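Local coordinates for protein inactive Zymogen C11 Protease (Parabacteroides distasonis, PDB 6MZO) that is an inactive zymogen of a clostripain-like (C11, clan CD) cysteine protease that probably cleaves peptide bonds once activated, at residues 11-16 and 205-210; 28-33 and 54-59; 124-129 and 267-272; 189-194 and 217-222. All blocks are in the same frame, centred on the assembly; numbering follows the deposited sequence.

Contact 1: 11-16 and 205-210; sequences APRTVL and KEADVV
P12 and R13 carry the first side of this contact, meeting K205 and A207 of the chain that leads into helix 209-220. P12 rests its CB against the backbone of K205, with P12 CB 4.3 Å from K205 CA. Its carbonyl works through water. The water donates to P12 O at 2.8 Å and to K205 O at 2.6 Å, so it bridges the two backbones. K205 O thus accepts from both R13 and the water.

R13 follows and makes the main link. CG lies anti to the backbone N (chi1 -175°), which sets it on the side of A207. R13 NH2 donates to K205 O at 2.8 Å. The N-H...O angle is 140°, and the donor sits above the carbonyl plane of K205. A207 CB covers one face of the guanidinium, toward its rim, with R13 NH1 to A207 CB at 3.7 Å. Further bonds hold the same group: NH1 to the backbone O of M202 and K204, and NH2 in a salt bridge to D156.

From T14 the chain runs as strand 14-19 of the mixed sheet. The contact therefore ties the entry to this strand to the turn between helices 195-203 and 209-220. At the far side of that turn, D208 caps the second helix through OD1 to the backbone N of G211.

The chemistry is that of a buried charge with acceptors at its two terminal nitrogens. Three backbone carbonyls and one carboxylate share them. This probably stabilises the positive charge of R13 and fixes the rotation of the guanidinium.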
loop_
_atom_site.group_PDB
_atom_site.type_symbol
_atom_site.label_atom_id
_atom_site.label_comp_id
_atom_site.label_asym_id
_atom_site.label_seq_id
_atom_site.Cartn_x
_atom_site.Cartn_y
_atom_site.Cartn_z
ATOM N N ALA A 11 -23.471 9.054 -8.412
ATOM C CA ALA A 11 -22.350 9.039 -7.481
ATOM C C ALA A 11 -21.003 9.202 -8.189
ATOM O O ALA A 11 -20.691 8.452 -9.108
ATOM C CB ALA A 11 -22.350 7.747 -6.704
ATOM N N PRO A 12 -20.196 10.181 -7.750
ATOM C CA PRO A 12 -18.956 10.433 -8.437
ATOM C C PRO A 12 -18.004 9.263 -8.171
ATOM O O PRO A 12 -17.129 8.981 -8.997
ATOM C CB PRO A 12 -18.441 11.732 -7.770
ATOM C CG PRO A 12 -19.782 12.496 -7.544
ATOM C CD PRO A 12 -20.641 11.361 -6.965
ATOM N N ARG A 13 -18.162 8.616 -7.009
ATOM C CA ARG A 13 -17.275 7.487 -6.703
ATOM C C ARG A 13 -17.961 6.535 -5.711
ATOM O O ARG A 13 -18.703 6.983 -4.808
ATOM C CB ARG A 13 -15.937 7.947 -6.118
ATOM C CG ARG A 13 -14.911 6.781 -5.892
ATOM C CD ARG A 13 -13.441 7.302 -5.748
ATOM N NE ARG A 13 -13.136 8.062 -6.939
ATOM C CZ ARG A 13 -13.169 9.409 -7.021
ATOM N NH1 ARG A 13 -13.239 10.159 -5.926
ATOM N NH2 ARG A 13 -13.145 9.965 -8.235
ATOM N N THR A 14 -17.711 5.232 -5.861
ATOM C CA THR A 14 -17.984 4.298 -4.794
ATOM C C THR A 14 -16.657 3.795 -4.234
ATOM O O THR A 14 -15.817 3.409 -5.009
ATOM C CB THR A 14 -18.793 3.078 -5.315
ATOM O OG1 THR A 14 -20.137 3.489 -5.567
ATOM C CG2 THR A 14 -18.810 1.932 -4.369
ATOM N N VAL A 15 -16.452 3.948 -2.944
ATOM C CA VAL A 15 -15.210 3.439 -2.304
ATOM C C VAL A 15 -15.542 2.270 -1.355
ATOM O O VAL A 15 -16.489 2.312 -0.560
ATOM C CB VAL A 15 -14.555 4.581 -1.495
ATOM C CG1 VAL A 15 -13.304 4.041 -0.706
ATOM C CG2 VAL A 15 -14.091 5.741 -2.417
ATOM N N LEU A 16 -14.744 1.202 -1.471
ATOM C CA LEU A 16 -14.770 0.040 -0.591
ATOM C C LEU A 16 -13.520 0.108 0.290
ATOM O O LEU A 16 -12.408 0.251 -0.231
ATOM C CB LEU A 16 -14.757 -1.285 -1.410
ATOM C CG LEU A 16 -14.437 -2.521 -0.527
ATOM C CD1 LEU A 16 -15.623 -2.736 0.435
ATOM C CD2 LEU A 16 -14.240 -3.711 -1.509
ATOM N N LYS A 205 -14.717 14.804 -7.033
ATOM C CA LYS A 205 -15.027 14.263 -8.378
ATOM C C LYS A 205 -13.849 13.505 -8.927
ATOM O O LYS A 205 -14.048 12.372 -9.414
ATOM C CB LYS A 205 -15.447 15.425 -9.267
ATOM C CG LYS A 205 -16.038 14.989 -10.607
ATOM C CD LYS A 205 -16.684 16.224 -11.188
ATOM C CE LYS A 205 -16.651 16.115 -12.678
ATOM N NZ LYS A 205 -17.582 15.114 -13.168
ATOM N N GLU A 206 -12.636 14.101 -8.876
ATOM C CA GLU A 206 -11.375 13.384 -8.980
ATOM C C GLU A 206 -10.892 13.132 -7.550
ATOM O O GLU A 206 -10.853 14.087 -6.748
ATOM C CB GLU A 206 -10.341 14.141 -9.705
ATOM C CG GLU A 206 -10.767 14.344 -11.209
ATOM C CD GLU A 206 -9.797 15.136 -12.043
ATOM O OE1 GLU A 206 -8.606 15.203 -11.693
ATOM O OE2 GLU A 206 -10.246 15.698 -13.078
ATOM N N ALA A 207 -10.476 11.899 -7.250
ATOM C CA ALA A 207 -9.942 11.617 -5.912
ATOM C C ALA A 207 -8.725 12.492 -5.674
ATOM O O ALA A 207 -7.834 12.604 -6.520
ATOM C CB ALA A 207 -9.581 10.110 -5.815
ATOM N N ASP A 208 -8.634 13.099 -4.478
ATOM C CA ASP A 208 -7.509 14.000 -4.162
ATOM C C ASP A 208 -6.418 13.200 -3.501
ATOM O O ASP A 208 -6.268 13.180 -2.263
ATOM C CB ASP A 208 -8.059 15.149 -3.264
ATOM C CG ASP A 208 -7.059 16.214 -2.992
ATOM O OD1 ASP A 208 -5.905 16.144 -3.476
ATOM O OD2 ASP A 208 -7.421 17.145 -2.236
ATOM N N VAL A 209 -5.703 12.478 -4.362
ATOM C CA VAL A 209 -4.691 11.548 -3.827
ATOM C C VAL A 209 -3.552 12.283 -3.177
ATOM O O VAL A 209 -3.014 11.788 -2.143
ATOM C CB VAL A 209 -4.173 10.605 -4.970
ATOM C CG1 VAL A 209 -5.376 9.715 -5.422
ATOM C CG2 VAL A 209 -3.508 11.374 -6.125
ATOM N N VAL A 210 -3.197 13.468 -3.682
ATOM C CA VAL A 210 -2.165 14.207 -3.005
ATOM C C VAL A 210 -2.680 14.720 -1.641
ATOM O O VAL A 210 -1.959 14.649 -0.682
ATOM C CB VAL A 210 -1.608 15.376 -3.907
ATOM C CG1 VAL A 210 -0.619 16.249 -3.154
ATOM C CG2 VAL A 210 -0.984 14.733 -5.180
HETATM O O HOH W 1 -16.037 11.071 -10.578
#

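Contact 2: 28-33 and 54-59; sequences YVSQNL and TDKQNE
K56 reaches from the loop after strand 49-54 to V29 and S30 on helix 26-43. From CB the chain passes to CG, which lies 4.1 Å from V29 CG1. CD comes next. It is also 4.1 Å from V29 CG1, and it comes within 3.8 Å of S30 OG. The bend at chi3 (-89°) sets CE, which stays near the same hydroxyl. NZ ends the chain and donates to S30 OG at 3.0 Å. On its own loop K56 NZ also has a long salt bridge to E59 OE1, at 3.6 Å. E59 closes the type II beta turn that begins at K56.

Helix 26-43 links strands 14-19 and 49-54, which are parallel neighbours in the mixed sheet. This is a beta-alpha-beta crossover. Segment 54-59 begins at the end of its second strand and runs on into the loop. An alanine at K56 would probably leave S30 OG and E59 without the ammonium they share, and would open a gap beside V29 CG1.

T54 lies deeper. Its OG1 sits between the backbone N and the carbonyl carbon, which leaves CG2 for the helix. L33 and T54 meet tip to tip, with L33 CD1 3.9 Å from T54 CG2. V29 approaches the same methyl obliquely, V29 CG1 to T54 CG2 being 4.0 Å. F64 of strand 62-69 packs against both L33 and T54. F19 of strand 14-19 touches V29 and T54.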
loop_
_atom_site.group_PDB
_atom_site.type_symbol
_atom_site.label_atom_id
_atom_site.label_comp_id
_atom_site.label_asym_id
_atom_site.label_seq_id
_atom_site.Cartn_x
_atom_site.Cartn_y
_atom_site.Cartn_z
ATOM N N TYR A 28 -7.782 -2.492 16.413
ATOM C CA TYR A 28 -7.433 -1.440 15.475
ATOM C C TYR A 28 -8.501 -1.224 14.384
ATOM O O TYR A 28 -8.681 -0.125 13.865
ATOM C CB TYR A 28 -6.101 -1.731 14.819
ATOM C CG TYR A 28 -4.974 -1.504 15.780
ATOM C CD1 TYR A 28 -4.819 -0.274 16.405
ATOM C CD2 TYR A 28 -4.103 -2.510 16.101
ATOM C CE1 TYR A 28 -3.800 -0.051 17.328
ATOM C CE2 TYR A 28 -3.069 -2.295 17.017
ATOM C CZ TYR A 28 -2.930 -1.059 17.620
ATOM O OH TYR A 28 -1.911 -0.862 18.533
ATOM N N VAL A 29 -9.185 -2.303 14.014
ATOM C CA VAL A 29 -10.249 -2.164 13.036
ATOM C C VAL A 29 -11.333 -1.312 13.657
ATOM O O VAL A 29 -11.831 -0.384 13.030
ATOM C CB VAL A 29 -10.864 -3.530 12.603
ATOM C CG1 VAL A 29 -12.050 -3.290 11.686
ATOM C CG2 VAL A 29 -9.819 -4.377 11.855
ATOM N N SER A 30 -11.700 -1.634 14.884
ATOM C CA SER A 30 -12.708 -0.793 15.579
ATOM C C SER A 30 -12.311 0.677 15.708
ATOM O O SER A 30 -13.162 1.588 15.507
ATOM C CB SER A 30 -12.998 -1.331 17.001
ATOM O OG SER A 30 -13.402 -2.684 16.967
ATOM N N GLN A 31 -11.053 0.952 16.057
ATOM C CA GLN A 31 -10.584 2.354 16.119
ATOM C C GLN A 31 -10.667 3.042 14.782
ATOM O O GLN A 31 -11.084 4.202 14.700
ATOM C CB GLN A 31 -9.126 2.414 16.598
ATOM C CG GLN A 31 -8.560 3.795 16.748
ATOM C CD GLN A 31 -7.134 3.758 17.327
ATOM O OE1 GLN A 31 -6.730 2.778 17.971
ATOM N NE2 GLN A 31 -6.369 4.820 17.087
ATOM N N ASN A 32 -10.290 2.325 13.715
ATOM C CA ASN A 32 -10.397 2.920 12.377
ATOM C C ASN A 32 -11.826 3.150 11.973
ATOM O O ASN A 32 -12.110 4.152 11.302
ATOM C CB ASN A 32 -9.710 2.036 11.341
ATOM C CG ASN A 32 -8.229 2.248 11.375
ATOM O OD1 ASN A 32 -7.771 3.394 11.475
ATOM N ND2 ASN A 32 -7.479 1.172 11.398
ATOM N N LEU A 33 -12.712 2.247 12.329
ATOM C CA LEU A 33 -14.154 2.484 11.992
ATOM C C LEU A 33 -14.667 3.758 12.701
ATOM O O LEU A 33 -15.396 4.567 12.141
ATOM C CB LEU A 33 -15.013 1.285 12.392
ATOM C CG LEU A 33 -14.886 0.209 11.292
ATOM C CD1 LEU A 33 -15.430 -1.100 11.852
ATOM C CD2 LEU A 33 -15.707 0.651 10.089
ATOM N N THR A 54 -15.730 -5.874 6.996
ATOM C CA THR A 54 -14.900 -6.262 8.124
ATOM C C THR A 54 -15.001 -7.738 8.402
ATOM O O THR A 54 -16.028 -8.394 8.088
ATOM C CB THR A 54 -15.280 -5.526 9.424
ATOM O OG1 THR A 54 -16.614 -5.908 9.806
ATOM C CG2 THR A 54 -15.211 -3.991 9.287
ATOM N N ASP A 55 -13.961 -8.266 9.066
ATOM C CA ASP A 55 -13.949 -9.671 9.535
ATOM C C ASP A 55 -13.307 -9.722 10.919
ATOM O O ASP A 55 -12.242 -10.289 11.120
ATOM C CB ASP A 55 -13.203 -10.545 8.527
ATOM C CG ASP A 55 -13.095 -12.010 8.961
ATOM O OD1 ASP A 55 -14.019 -12.559 9.598
ATOM O OD2 ASP A 55 -12.067 -12.604 8.630
ATOM N N LYS A 56 -13.960 -9.151 11.907
ATOM C CA LYS A 56 -13.326 -9.047 13.200
ATOM C C LYS A 56 -13.404 -10.364 13.948
ATOM O O LYS A 56 -14.325 -11.176 13.756
ATOM C CB LYS A 56 -13.986 -7.959 14.034
ATOM C CG LYS A 56 -13.771 -6.547 13.455
ATOM C CD LYS A 56 -14.020 -5.478 14.496
ATOM C CE LYS A 56 -15.475 -5.043 14.523
ATOM N NZ LYS A 56 -15.708 -3.914 15.481
ATOM N N GLN A 57 -12.444 -10.552 14.832
ATOM C CA GLN A 57 -12.498 -11.727 15.675
ATOM C C GLN A 57 -13.733 -11.638 16.582
ATOM O O GLN A 57 -14.103 -10.553 17.052
ATOM C CB GLN A 57 -11.226 -11.861 16.461
ATOM C CG GLN A 57 -10.963 -10.764 17.444
ATOM C CD GLN A 57 -9.807 -11.146 18.352
ATOM O OE1 GLN A 57 -9.315 -12.268 18.280
ATOM N NE2 GLN A 57 -9.367 -10.218 19.199
ATOM N N ASN A 58 -14.395 -12.779 16.775
ATOM C CA ASN A 58 -15.657 -12.857 17.509
ATOM C C ASN A 58 -16.752 -12.052 16.846
ATOM O O ASN A 58 -17.630 -11.503 17.509
ATOM C CB ASN A 58 -15.479 -12.410 18.965
ATOM C CG ASN A 58 -14.569 -13.341 19.751
ATOM O OD1 ASN A 58 -13.696 -12.897 20.507
ATOM N ND2 ASN A 58 -14.756 -14.643 19.559
ATOM N N GLU A 59 -16.700 -11.982 15.521
ATOM C CA GLU A 59 -17.723 -11.320 14.762
ATOM C C GLU A 59 -17.746 -12.025 13.417
ATOM O O GLU A 59 -16.683 -12.438 12.917
ATOM C CB GLU A 59 -17.390 -9.823 14.616
ATOM C CG GLU A 59 -18.536 -8.913 14.365
ATOM C CD GLU A 59 -18.066 -7.474 14.188
ATOM O OE1 GLU A 59 -17.892 -6.775 15.212
ATOM O OE2 GLU A 59 -17.844 -7.079 13.028
#

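Contact 3: 124-129 and 267-272; sequences DIYSYL and YLTPNY
Short helix 125-128 packs here on the loop between helix 251-255 and strand 275-277. Both are outside the mixed sheet of the fold. Y126, on the helix, and L129, the first residue beyond it, face L268, T269 and Y272. The contact is mostly apolar.

The Y126 and L268 side chains cross at about a right angle, with Y126 CE2 4.3 Å from L268 CB. Further along, Y126 OH lies 4.1 Å from L268 CD2. T269 comes to the ring obliquely through its methyl, T269 CG2 to Y126 CD2 being 3.8 Å.

L129 is buried and has the most surface covered by the contact. Its CD1 approaches T269 OG1 at 4.1 Å. Its CD2 reaches Y272 CB at 4.2 Å. The backbone of L129 takes part too, as L129 O lies 3.8 Å from Y272 CD2. L343 of helix 341-347 also touches L129 and I125, so a third element joins the packing.

One water supplies a polar link at the hydroxyl end of Y126. It lies in the ring plane, 2.9 Å from Y126 OH, and donates to L268 O at 2.7 Å.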
loop_
_atom_site.group_PDB
_atom_site.type_symbol
_atom_site.label_atom_id
_atom_site.label_comp_id
_atom_site.label_asym_id
_atom_site.label_seq_id
_atom_site.Cartn_x
_atom_site.Cartn_y
_atom_site.Cartn_z
ATOM N N ASP A 124 6.662 -16.926 4.206
ATOM C CA ASP A 124 7.914 -17.421 4.755
ATOM C C ASP A 124 8.999 -16.367 4.919
ATOM O O ASP A 124 10.173 -16.733 4.916
ATOM C CB ASP A 124 8.477 -18.512 3.854
ATOM C CG ASP A 124 7.583 -19.707 3.768
ATOM O OD1 ASP A 124 7.283 -20.284 4.837
ATOM O OD2 ASP A 124 7.185 -20.068 2.638
ATOM N N ILE A 125 8.647 -15.084 5.037
ATOM C CA ILE A 125 9.674 -14.032 4.968
ATOM C C ILE A 125 10.718 -14.135 6.064
ATOM O O ILE A 125 11.915 -13.937 5.802
ATOM C CB ILE A 125 9.075 -12.607 5.024
ATOM C CG1 ILE A 125 10.167 -11.555 4.826
ATOM C CG2 ILE A 125 8.312 -12.368 6.321
ATOM C CD1 ILE A 125 10.927 -11.680 3.514
ATOM N N TYR A 126 10.286 -14.446 7.281
ATOM C CA TYR A 126 11.218 -14.518 8.398
ATOM C C TYR A 126 12.201 -15.658 8.159
ATOM O O TYR A 126 13.401 -15.525 8.412
ATOM C CB TYR A 126 10.480 -14.713 9.727
ATOM C CG TYR A 126 9.667 -13.515 10.169
ATOM C CD1 TYR A 126 8.338 -13.352 9.770
ATOM C CD2 TYR A 126 10.229 -12.546 10.987
ATOM C CE1 TYR A 126 7.603 -12.250 10.178
ATOM C CE2 TYR A 126 9.504 -11.452 11.404
ATOM C CZ TYR A 126 8.196 -11.306 11.001
ATOM O OH TYR A 126 7.501 -10.199 11.423
ATOM N N SER A 127 11.663 -16.766 7.653
ATOM C CA SER A 127 12.447 -17.934 7.272
ATOM C C SER A 127 13.417 -17.548 6.150
ATOM O O SER A 127 14.606 -17.875 6.199
ATOM C CB SER A 127 11.506 -19.075 6.853
ATOM O OG SER A 127 12.083 -19.928 5.882
ATOM N N TYR A 128 12.916 -16.804 5.164
ATOM C CA TYR A 128 13.742 -16.358 4.043
ATOM C C TYR A 128 14.814 -15.350 4.501
ATOM O O TYR A 128 15.868 -15.278 3.861
ATOM C CB TYR A 128 12.894 -15.739 2.917
ATOM C CG TYR A 128 11.989 -16.703 2.152
ATOM C CD1 TYR A 128 12.021 -18.074 2.364
ATOM C CD2 TYR A 128 11.100 -16.226 1.221
ATOM C CE1 TYR A 128 11.182 -18.932 1.656
ATOM C CE2 TYR A 128 10.258 -17.067 0.515
ATOM C CZ TYR A 128 10.299 -18.413 0.728
ATOM O OH TYR A 128 9.435 -19.226 0.008
ATOM N N LEU A 129 14.548 -14.591 5.574
ATOM C CA LEU A 129 15.530 -13.650 6.137
ATOM C C LEU A 129 16.435 -14.331 7.153
ATOM O O LEU A 129 17.153 -13.665 7.895
ATOM C CB LEU A 129 14.848 -12.447 6.796
ATOM C CG LEU A 129 14.228 -11.515 5.761
ATOM C CD1 LEU A 129 13.369 -10.389 6.368
ATOM C CD2 LEU A 129 15.286 -10.922 4.856
ATOM N N TYR A 267 12.521 -3.199 8.428
ATOM C CA TYR A 267 13.214 -3.606 9.644
ATOM C C TYR A 267 12.364 -4.554 10.485
ATOM O O TYR A 267 11.891 -4.189 11.561
ATOM C CB TYR A 267 13.609 -2.381 10.471
ATOM C CG TYR A 267 14.704 -2.651 11.480
ATOM C CD1 TYR A 267 16.026 -2.793 11.078
ATOM C CD2 TYR A 267 14.415 -2.762 12.834
ATOM C CE1 TYR A 267 17.029 -3.039 11.996
ATOM C CE2 TYR A 267 15.412 -3.009 13.759
ATOM C CZ TYR A 267 16.716 -3.146 13.335
ATOM O OH TYR A 267 17.712 -3.391 14.252
ATOM N N LEU A 268 12.174 -5.771 9.987
ATOM C CA LEU A 268 11.385 -6.774 10.692
ATOM C C LEU A 268 12.286 -7.671 11.533
ATOM O O LEU A 268 11.834 -8.302 12.489
ATOM C CB LEU A 268 10.577 -7.616 9.703
ATOM C CG LEU A 268 9.567 -6.860 8.838
ATOM C CD1 LEU A 268 9.310 -7.605 7.536
ATOM C CD2 LEU A 268 8.269 -6.638 9.598
ATOM N N THR A 269 13.562 -7.722 11.168
ATOM C CA THR A 269 14.540 -8.536 11.881
ATOM C C THR A 269 15.826 -7.723 12.025
ATOM O O THR A 269 16.056 -6.741 11.285
ATOM C CB THR A 269 14.836 -9.857 11.123
ATOM O OG1 THR A 269 15.429 -9.570 9.848
ATOM C CG2 THR A 269 13.575 -10.652 10.899
ATOM N N PRO A 270 16.641 -8.085 12.992
ATOM C CA PRO A 270 17.838 -7.293 13.243
ATOM C C PRO A 270 19.033 -7.604 12.348
ATOM O O PRO A 270 19.903 -6.769 12.293
ATOM C CB PRO A 270 18.162 -7.640 14.693
ATOM C CG PRO A 270 17.639 -9.042 14.867
ATOM C CD PRO A 270 16.337 -8.997 14.113
ATOM N N ASN A 271 19.093 -8.738 11.670
ATOM C CA ASN A 271 20.313 -9.089 10.919
ATOM C C ASN A 271 20.279 -8.935 9.393
ATOM O O ASN A 271 21.253 -8.458 8.791
ATOM C CB ASN A 271 20.677 -10.518 11.234
ATOM C CG ASN A 271 21.199 -10.644 12.609
ATOM O OD1 ASN A 271 22.228 -10.057 12.918
ATOM N ND2 ASN A 271 20.481 -11.380 13.478
ATOM N N TYR A 272 19.252 -9.453 8.753
ATOM C CA TYR A 272 19.128 -9.275 7.302
ATOM C C TYR A 272 17.853 -8.483 7.039
ATOM O O TYR A 272 16.844 -8.694 7.737
ATOM C CB TYR A 272 19.090 -10.615 6.553
ATOM C CG TYR A 272 20.424 -11.321 6.608
ATOM C CD1 TYR A 272 21.469 -10.920 5.767
ATOM C CD2 TYR A 272 20.638 -12.332 7.479
ATOM C CE1 TYR A 272 22.693 -11.531 5.817
ATOM C CE2 TYR A 272 21.843 -12.924 7.555
ATOM C CZ TYR A 272 22.860 -12.539 6.704
ATOM O OH TYR A 272 24.063 -13.205 6.811
HETATM O O HOH W 2 9.238 -8.583 13.041
#

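Contact 4: 189-194 and 217-222; sequences LANGFP and YTYYQS
Y220, Y219 and P194 bury the most surface here, joining residues 219 and 220 of helix 209-220 to the loop before helix 195-203. Y220 brings its hydroxyl to the backbone of that loop. Y220 OH donates to G192 O at 2.7 Å. The donor lies in the carbonyl plane on a lone pair, and G192 O lies at the edge of the Y220 ring.

Y219 has CG anti to its backbone N (chi1 -175°), which brings CG close to P194 CB. One face of its ring takes P194 in a CH-pi contact. P194 CB is 4.1 Å from the centroid of the Y219 ring and 25° off the ring normal. The poorly ordered N191 side chain makes near approaches only: OD1 is 3.6 Å from Y220 OH, and ND2 is 3.7 Å from Y219 OH.

Y219 CD2 also stands over the centre of the Y220 ring. A phenylalanine at Y220 would probably leave G192 O without this donor and hold the glycine less firmly.

G192 takes backbone angles at which a CB would jam against the carbonyl O of N191. The contact joins one directed bond, to the carbonyl of buried G192, with a CH-pi contact, and together they probably limit movement of the loop against the helix.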
loop_
_atom_site.group_PDB
_atom_site.type_symbol
_atom_site.label_atom_id
_atom_site.label_comp_id
_atom_site.label_asym_id
_atom_site.label_seq_id
_atom_site.Cartn_x
_atom_site.Cartn_y
_atom_site.Cartn_z
ATOM N N LEU A 189 1.952 1.702 11.645
ATOM C CA LEU A 189 1.535 0.878 12.759
ATOM C C LEU A 189 0.212 1.424 13.292
ATOM O O LEU A 189 -0.559 2.107 12.564
ATOM C CB LEU A 189 2.644 0.802 13.836
ATOM C CG LEU A 189 4.004 0.191 13.414
ATOM C CD1 LEU A 189 4.993 0.157 14.580
ATOM C CD2 LEU A 189 3.882 -1.201 12.779
ATOM N N ALA A 190 -0.065 1.076 14.540
ATOM C CA ALA A 190 -1.271 1.498 15.230
ATOM C C ALA A 190 -2.492 1.452 14.318
ATOM O O ALA A 190 -2.703 0.499 13.562
ATOM C CB ALA A 190 -1.087 2.896 15.790
ATOM N N ASN A 191 -3.274 2.503 14.377
ATOM C CA ASN A 191 -4.498 2.514 13.620
ATOM C C ASN A 191 -4.188 2.423 12.131
ATOM O O ASN A 191 -4.800 1.619 11.416
ATOM C CB ASN A 191 -5.306 3.768 13.934
ATOM C CG ASN A 191 -4.424 4.948 14.257
ATOM O OD1 ASN A 191 -3.228 4.787 14.512
ATOM N ND2 ASN A 191 -5.007 6.140 14.265
ATOM N N GLY A 192 -3.201 3.179 11.665
ATOM C CA GLY A 192 -3.091 3.300 10.227
ATOM C C GLY A 192 -3.383 4.741 9.744
ATOM O O GLY A 192 -2.930 5.697 10.408
ATOM N N PHE A 193 -4.059 4.879 8.592
ATOM C CA PHE A 193 -4.302 6.202 8.024
ATOM C C PHE A 193 -5.259 7.041 8.889
ATOM O O PHE A 193 -6.063 6.510 9.684
ATOM C CB PHE A 193 -4.865 6.117 6.591
ATOM C CG PHE A 193 -3.832 5.995 5.544
ATOM C CD1 PHE A 193 -2.992 4.911 5.519
ATOM C CD2 PHE A 193 -3.708 7.016 4.572
ATOM C CE1 PHE A 193 -2.005 4.800 4.465
ATOM C CE2 PHE A 193 -2.739 6.932 3.572
ATOM C CZ PHE A 193 -1.914 5.809 3.500
ATOM N N PRO A 194 -5.183 8.375 8.748
ATOM C CA PRO A 194 -6.049 9.258 9.555
ATOM C C PRO A 194 -7.393 9.407 8.862
ATOM O O PRO A 194 -7.686 10.418 8.194
ATOM C CB PRO A 194 -5.254 10.571 9.583
ATOM C CG PRO A 194 -4.542 10.601 8.212
ATOM C CD PRO A 194 -4.078 9.106 8.078
ATOM N N TYR A 217 0.795 12.725 6.287
ATOM C CA TYR A 217 1.985 13.451 6.811
ATOM C C TYR A 217 1.632 14.435 7.908
ATOM O O TYR A 217 2.260 14.403 8.989
ATOM C CB TYR A 217 2.743 14.154 5.668
ATOM C CG TYR A 217 3.906 14.962 6.267
ATOM C CD1 TYR A 217 4.954 14.273 6.854
ATOM C CD2 TYR A 217 3.868 16.351 6.357
ATOM C CE1 TYR A 217 6.037 14.970 7.462
ATOM C CE2 TYR A 217 4.931 17.056 6.977
ATOM C CZ TYR A 217 5.982 16.350 7.530
ATOM O OH TYR A 217 7.006 17.061 8.109
ATOM N N THR A 218 0.588 15.271 7.688
ATOM C CA THR A 218 0.203 16.225 8.735
ATOM C C THR A 218 -0.137 15.478 10.045
ATOM O O THR A 218 0.269 15.902 11.142
ATOM C CB THR A 218 -0.987 17.051 8.240
ATOM O OG1 THR A 218 -0.503 17.827 7.128
ATOM C CG2 THR A 218 -1.489 17.982 9.333
ATOM N N TYR A 219 -0.882 14.385 9.944
ATOM C CA TYR A 219 -1.238 13.654 11.139
ATOM C C TYR A 219 -0.016 13.128 11.897
ATOM O O TYR A 219 0.030 13.238 13.137
ATOM C CB TYR A 219 -2.156 12.490 10.812
ATOM C CG TYR A 219 -2.658 11.745 12.012
ATOM C CD1 TYR A 219 -3.643 12.308 12.834
ATOM C CD2 TYR A 219 -2.196 10.467 12.307
ATOM C CE1 TYR A 219 -4.150 11.594 13.924
ATOM C CE2 TYR A 219 -2.685 9.764 13.384
ATOM C CZ TYR A 219 -3.669 10.327 14.185
ATOM O OH TYR A 219 -4.119 9.607 15.272
ATOM N N TYR A 220 0.968 12.605 11.157
ATOM C CA TYR A 220 2.095 11.921 11.794
ATOM C C TYR A 220 3.312 12.834 11.974
ATOM O O TYR A 220 4.402 12.385 12.408
ATOM C CB TYR A 220 2.448 10.674 10.954
ATOM C CG TYR A 220 1.534 9.510 11.258
ATOM C CD1 TYR A 220 1.532 8.921 12.510
ATOM C CD2 TYR A 220 0.702 8.979 10.296
ATOM C CE1 TYR A 220 0.697 7.888 12.823
ATOM C CE2 TYR A 220 -0.146 7.913 10.594
ATOM C CZ TYR A 220 -0.145 7.367 11.862
ATOM O OH TYR A 220 -0.971 6.295 12.158
ATOM N N GLN A 221 3.175 14.115 11.615
ATOM C CA GLN A 221 4.334 15.034 11.487
ATOM C C GLN A 221 5.164 15.117 12.768
ATOM O O GLN A 221 6.390 15.300 12.726
ATOM C CB GLN A 221 3.900 16.452 11.086
ATOM C CG GLN A 221 5.071 17.422 10.880
ATOM C CD GLN A 221 4.673 18.730 10.215
ATOM O OE1 GLN A 221 3.481 19.048 10.112
ATOM N NE2 GLN A 221 5.673 19.499 9.761
ATOM N N SER A 222 4.523 15.014 13.923
ATOM C CA SER A 222 5.309 15.140 15.158
ATOM C C SER A 222 5.727 13.809 15.731
ATOM O O SER A 222 6.366 13.757 16.775
ATOM C CB SER A 222 4.509 15.920 16.194
ATOM O OG SER A 222 4.464 17.258 15.766
#

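Contacts 1 and 4 both use helix 209-220, one at its start and one further along, with centres about 21 Å apart. Contacts 2 and 4 touch: N32 of helix 26-43 probably hydrogen-bonds through ND2 to N191 O. Contact 1 involves strand 14-19 of the mixed sheet, and helix 26-43 of contact 2 follows this strand. Along the chain, contact 2 is nested inside the loop closed by contact 1, and contact 4 inside that closed by contact 3. Contact 3 lies across the chain's centre from contact 1, with centres about 37 Å apart, and about 8 Å from contact 4 at the nearest atoms. Contacts 1, 2 and 4 join elements around the sheet; contact 3 joins a short helix and a loop outside it.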